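Local coordinates for protein ribonucleoside triphosphate reductase (Lactobacillus leichmannii, PDB 1L1L) that catalyses the adenosylcobalamin-dependent reduction of ribonucleoside triphosphates to deoxyribonucleoside triphosphates, working as an allosterically regulated monomer, at residues L26-Y31 against D581-A586; Q127-S132 against S137-Q142. One frame throughout, in Å; residues are numbered along the deposited sequence.

Contact 1 of 2, residues L26-Y31 against D581-A586; sequences LGWVTY and DPLLPA
Leu583, where the chain enters the helix that runs to residue 589, meets the short helix 27-32 of the N-terminal region through Trp28 and Val29, a purely apolar junction between elements some 550 residues apart in sequence. The two methyls of Leu583 divide the work. Leu583 CD2 lies obliquely by the six-membered part of the indole, 3.9 Å from Trp28 CZ3 and almost as near CH2. Leu583 CD1 takes the other neighbour, 4.0 Å from Val29 CG1. With chi1 at -174°, the Trp28 indole swings to the side opposite its main-chain nitrogen, and its six-membered ring reaches Leu583. Helix 583-589 follows strand 570-578 of a four-stranded antiparallel sheet; Phe577 of that strand also touches Val29, while Phe713 of helix 709-719 packs on Leu583. A capping bond holds the start of the turn, Asp581 OD2 accepting from Leu583 N at 2.8 Å with a nearly straight N-H...O angle of 167°; the NH arrives on the anti side of the carboxylate. In the other segment, Leu26 O accepts from both Thr30 N, at 3.0 Å, and Thr30 OG1, at 2.8 Å, the hydroxyl sitting above the carbonyl plane.

Contact 2 of 2, residues Q127-S132 against S137-Q142; sequences QKYGDS and SYLGKQ
Lys128 NZ gives a 3.1 Å hydrogen bond to Gln142 OE1, which it meets nearly head-on, at a C=O...N angle of 168°. The two side chains run alongside each other, pointing the same way: Lys128 is extended beyond CG, whereas Gln142 folds back at chi2 (-45°) to bring its amide oxygen over. Two residues further on, Gly130 N donates to Lys141 O at 3.2 Å, well above the carbonyl plane. The Lys141 chain, bent at chi2 and chi3, lays CG against the Gly130 carbonyl and carries Lys141 NZ to a long salt bridge, 3.5 Å from Asp131 OD1. A water accepts from Tyr129 N at 3.0 Å and lies 3.1 Å from Gly140 O, linking the two backbones. On the buried side Leu139 CD1 approaches the ring obliquely, 3.5 Å from Tyr129 CE1, while the phenol OH is bonded to Ser151 and Ser147. These contacts fold the loop between the short, weakly bonded strand 127-128 and its antiparallel partner 144-145 back on its own beginning. Solvent probably weakens the lysine-amide bond and the ion pair on the exposed side more than the buried Tyr129-Leu139 contact beneath.

How the contacts relate
The two contacts lie on opposite sides of the chain's centre, about 47 Å apart between their centres, and share no helix or strand. Contact 1 is buried and wholly apolar across its segments; its polar bonds lie within each segment or go to other residues, none between the two. It brings the N-terminal region onto a helix in the last quarter of the chain. Contact 2 is local, with four residues between its segments, and is only partly buried: lysines, an aspartate, a glutamine and a water do most of the joining, with one tyrosine-leucine touch on the inner side. In sequence, the hairpin of contact 2 falls within the long loop that contact 1 closes.

Contact 1 of 2, residues L26-Y31 against D581-A586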
# COMPACT_ATOMS: atom_id res chain seq x y z
N LEU A 26 8.64 -3.64 19.59
CA LEU A 26 7.71 -2.52 19.36
C LEU A 26 6.33 -3.05 18.97
O LEU A 26 5.39 -2.28 18.76
CB LEU A 26 8.20 -1.62 18.20
CG LEU A 26 9.68 -1.29 18.01
CD1 LEU A 26 9.87 -0.45 16.75
CD2 LEU A 26 10.19 -0.53 19.20
N GLY A 27 6.23 -4.37 18.87
CA GLY A 27 4.98 -5.01 18.46
C GLY A 27 3.66 -4.67 19.10
O GLY A 27 2.75 -4.15 18.45
N TRP A 28 3.51 -4.97 20.39
CA TRP A 28 2.24 -4.71 21.05
C TRP A 28 1.83 -3.25 21.00
O TRP A 28 0.66 -2.94 20.76
CB TRP A 28 2.30 -5.13 22.51
CG TRP A 28 1.00 -5.01 23.17
CD1 TRP A 28 -0.05 -5.88 23.09
CD2 TRP A 28 0.56 -3.93 24.00
NE1 TRP A 28 -1.11 -5.41 23.81
CE2 TRP A 28 -0.76 -4.22 24.38
CE3 TRP A 28 1.16 -2.75 24.45
CZ2 TRP A 28 -1.50 -3.36 25.20
CZ3 TRP A 28 0.43 -1.90 25.26
CH2 TRP A 28 -0.89 -2.22 25.63
N VAL A 29 2.78 -2.37 21.24
CA VAL A 29 2.48 -0.95 21.21
C VAL A 29 1.94 -0.56 19.83
O VAL A 29 0.92 0.14 19.73
CB VAL A 29 3.75 -0.13 21.51
CG1 VAL A 29 3.46 1.34 21.36
CG2 VAL A 29 4.26 -0.44 22.91
N THR A 30 2.62 -1.02 18.78
CA THR A 30 2.21 -0.73 17.41
C THR A 30 0.80 -1.23 17.16
O THR A 30 -0.02 -0.56 16.54
CB THR A 30 3.16 -1.38 16.39
OG1 THR A 30 4.46 -0.79 16.52
CG2 THR A 30 2.65 -1.16 14.96
N TYR A 31 0.50 -2.43 17.67
CA TYR A 31 -0.83 -2.98 17.48
C TYR A 31 -1.91 -2.10 18.14
O TYR A 31 -2.92 -1.78 17.52
CB TYR A 31 -0.91 -4.40 18.06
CG TYR A 31 -2.32 -4.78 18.44
CD1 TYR A 31 -3.32 -4.91 17.47
CD2 TYR A 31 -2.68 -4.94 19.78
CE1 TYR A 31 -4.65 -5.18 17.83
CE2 TYR A 31 -4.00 -5.20 20.15
CZ TYR A 31 -4.97 -5.32 19.17
OH TYR A 31 -6.27 -5.58 19.55
N ASP A 581 -1.25 10.56 24.77
CA ASP A 581 -1.48 9.15 24.51
C ASP A 581 -1.60 8.29 25.78
O ASP A 581 -0.73 8.32 26.65
CB ASP A 581 -0.39 8.58 23.61
CG ASP A 581 -0.76 7.25 23.02
OD1 ASP A 581 -0.64 7.09 21.78
OD2 ASP A 581 -1.18 6.35 23.79
N PRO A 582 -2.69 7.52 25.88
CA PRO A 582 -2.97 6.63 27.02
C PRO A 582 -1.84 5.65 27.36
O PRO A 582 -1.68 5.26 28.52
CB PRO A 582 -4.24 5.91 26.59
CG PRO A 582 -4.94 6.94 25.78
CD PRO A 582 -3.82 7.53 24.94
N LEU A 583 -1.08 5.25 26.35
CA LEU A 583 0.02 4.31 26.54
C LEU A 583 1.25 4.83 27.28
O LEU A 583 2.00 4.05 27.86
CB LEU A 583 0.47 3.76 25.17
CG LEU A 583 -0.56 2.95 24.38
CD1 LEU A 583 0.03 2.56 23.03
CD2 LEU A 583 -0.95 1.71 25.19
N LEU A 584 1.48 6.14 27.26
CA LEU A 584 2.67 6.68 27.90
C LEU A 584 2.85 6.38 29.38
O LEU A 584 3.95 6.03 29.81
CB LEU A 584 2.77 8.19 27.68
CG LEU A 584 3.16 8.63 26.27
CD1 LEU A 584 3.28 10.17 26.23
CD2 LEU A 584 4.49 8.00 25.88
N PRO A 585 1.79 6.52 30.19
CA PRO A 585 2.01 6.22 31.60
C PRO A 585 2.44 4.77 31.81
O PRO A 585 3.28 4.50 32.65
CB PRO A 585 0.67 6.56 32.26
CG PRO A 585 -0.32 6.59 31.14
CD PRO A 585 0.45 7.08 29.95
N ALA A 586 1.89 3.86 31.02
CA ALA A 586 2.26 2.46 31.13
C ALA A 586 3.71 2.23 30.69
O ALA A 586 4.44 1.47 31.33
CB ALA A 586 1.31 1.59 30.30

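Contact 2 of 2, residues Q127-S132 against S137-Q142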
# COMPACT_ATOMS: atom_id res chain seq x y z
N GLN A 127 -12.72 6.32 -20.36
CA GLN A 127 -13.30 4.99 -20.24
C GLN A 127 -14.76 5.10 -19.83
O GLN A 127 -15.21 6.15 -19.36
CB GLN A 127 -12.58 4.17 -19.15
CG GLN A 127 -11.13 3.85 -19.43
CD GLN A 127 -10.48 3.12 -18.27
OE1 GLN A 127 -10.98 2.08 -17.82
NE2 GLN A 127 -9.36 3.64 -17.79
N LYS A 128 -15.49 4.01 -19.98
CA LYS A 128 -16.90 3.97 -19.59
C LYS A 128 -16.95 3.61 -18.10
O LYS A 128 -16.09 2.86 -17.61
CB LYS A 128 -17.65 2.90 -20.38
CG LYS A 128 -17.16 1.49 -20.10
CD LYS A 128 -17.94 0.45 -20.89
CE LYS A 128 -17.48 -0.96 -20.53
NZ LYS A 128 -18.20 -2.02 -21.29
N TYR A 129 -17.93 4.15 -17.39
CA TYR A 129 -18.07 3.85 -15.97
C TYR A 129 -18.63 2.45 -15.79
O TYR A 129 -18.39 1.79 -14.77
CB TYR A 129 -19.02 4.85 -15.30
CG TYR A 129 -18.38 6.16 -14.92
CD1 TYR A 129 -18.01 7.10 -15.88
CD2 TYR A 129 -18.13 6.46 -13.58
CE1 TYR A 129 -17.40 8.30 -15.52
CE2 TYR A 129 -17.53 7.65 -13.21
CZ TYR A 129 -17.16 8.56 -14.18
OH TYR A 129 -16.53 9.71 -13.78
N GLY A 130 -19.37 1.99 -16.80
CA GLY A 130 -19.96 0.67 -16.74
C GLY A 130 -20.98 0.63 -15.62
O GLY A 130 -21.28 1.67 -15.02
N ASP A 131 -21.52 -0.55 -15.34
CA ASP A 131 -22.51 -0.69 -14.27
C ASP A 131 -21.79 -0.76 -12.93
O ASP A 131 -21.49 -1.85 -12.43
CB ASP A 131 -23.36 -1.94 -14.49
CG ASP A 131 -24.49 -2.06 -13.48
OD1 ASP A 131 -25.19 -1.04 -13.24
OD2 ASP A 131 -24.70 -3.16 -12.93
N SER A 132 -21.52 0.40 -12.36
CA SER A 132 -20.82 0.49 -11.09
C SER A 132 -21.66 1.28 -10.10
O SER A 132 -22.66 1.90 -10.48
CB SER A 132 -19.47 1.18 -11.29
OG SER A 132 -18.72 0.56 -12.32
N SER A 137 -24.95 11.06 -13.60
CA SER A 137 -26.32 11.12 -14.12
C SER A 137 -26.39 11.45 -15.60
O SER A 137 -27.27 10.98 -16.31
CB SER A 137 -27.12 12.17 -13.34
OG SER A 137 -26.58 13.47 -13.55
N TYR A 138 -25.46 12.28 -16.07
CA TYR A 138 -25.43 12.69 -17.46
C TYR A 138 -24.78 11.66 -18.37
O TYR A 138 -24.69 11.87 -19.58
CB TYR A 138 -24.69 14.02 -17.58
CG TYR A 138 -23.32 13.99 -16.95
CD1 TYR A 138 -22.30 13.19 -17.48
CD2 TYR A 138 -23.05 14.72 -15.80
CE1 TYR A 138 -21.05 13.13 -16.88
CE2 TYR A 138 -21.80 14.66 -15.19
CZ TYR A 138 -20.81 13.87 -15.74
OH TYR A 138 -19.57 13.81 -15.14
N LEU A 139 -24.33 10.55 -17.80
CA LEU A 139 -23.66 9.52 -18.58
C LEU A 139 -24.41 8.21 -18.69
O LEU A 139 -25.02 7.74 -17.72
CB LEU A 139 -22.28 9.22 -18.00
CG LEU A 139 -21.15 10.20 -18.30
CD1 LEU A 139 -19.90 9.76 -17.56
CD2 LEU A 139 -20.89 10.26 -19.79
N GLY A 140 -24.36 7.61 -19.87
CA GLY A 140 -24.99 6.32 -20.07
C GLY A 140 -24.00 5.35 -19.47
O GLY A 140 -22.88 5.73 -19.13
N LYS A 141 -24.38 4.09 -19.34
CA LYS A 141 -23.47 3.11 -18.76
C LYS A 141 -22.26 2.88 -19.66
O LYS A 141 -21.12 3.12 -19.25
CB LYS A 141 -24.21 1.79 -18.53
CG LYS A 141 -23.91 1.15 -17.19
CD LYS A 141 -25.02 1.40 -16.18
CE LYS A 141 -26.25 0.58 -16.53
NZ LYS A 141 -27.30 0.70 -15.48
N GLN A 142 -22.50 2.45 -20.89
CA GLN A 142 -21.43 2.16 -21.84
C GLN A 142 -20.79 3.39 -22.48
O GLN A 142 -19.97 3.25 -23.39
CB GLN A 142 -21.95 1.24 -22.94
CG GLN A 142 -22.84 0.13 -22.43
CD GLN A 142 -22.27 -0.54 -21.19
OE1 GLN A 142 -21.19 -1.13 -21.23
NE2 GLN A 142 -22.99 -0.44 -20.09
O HOH W 1 -19.94 6.18 -18.45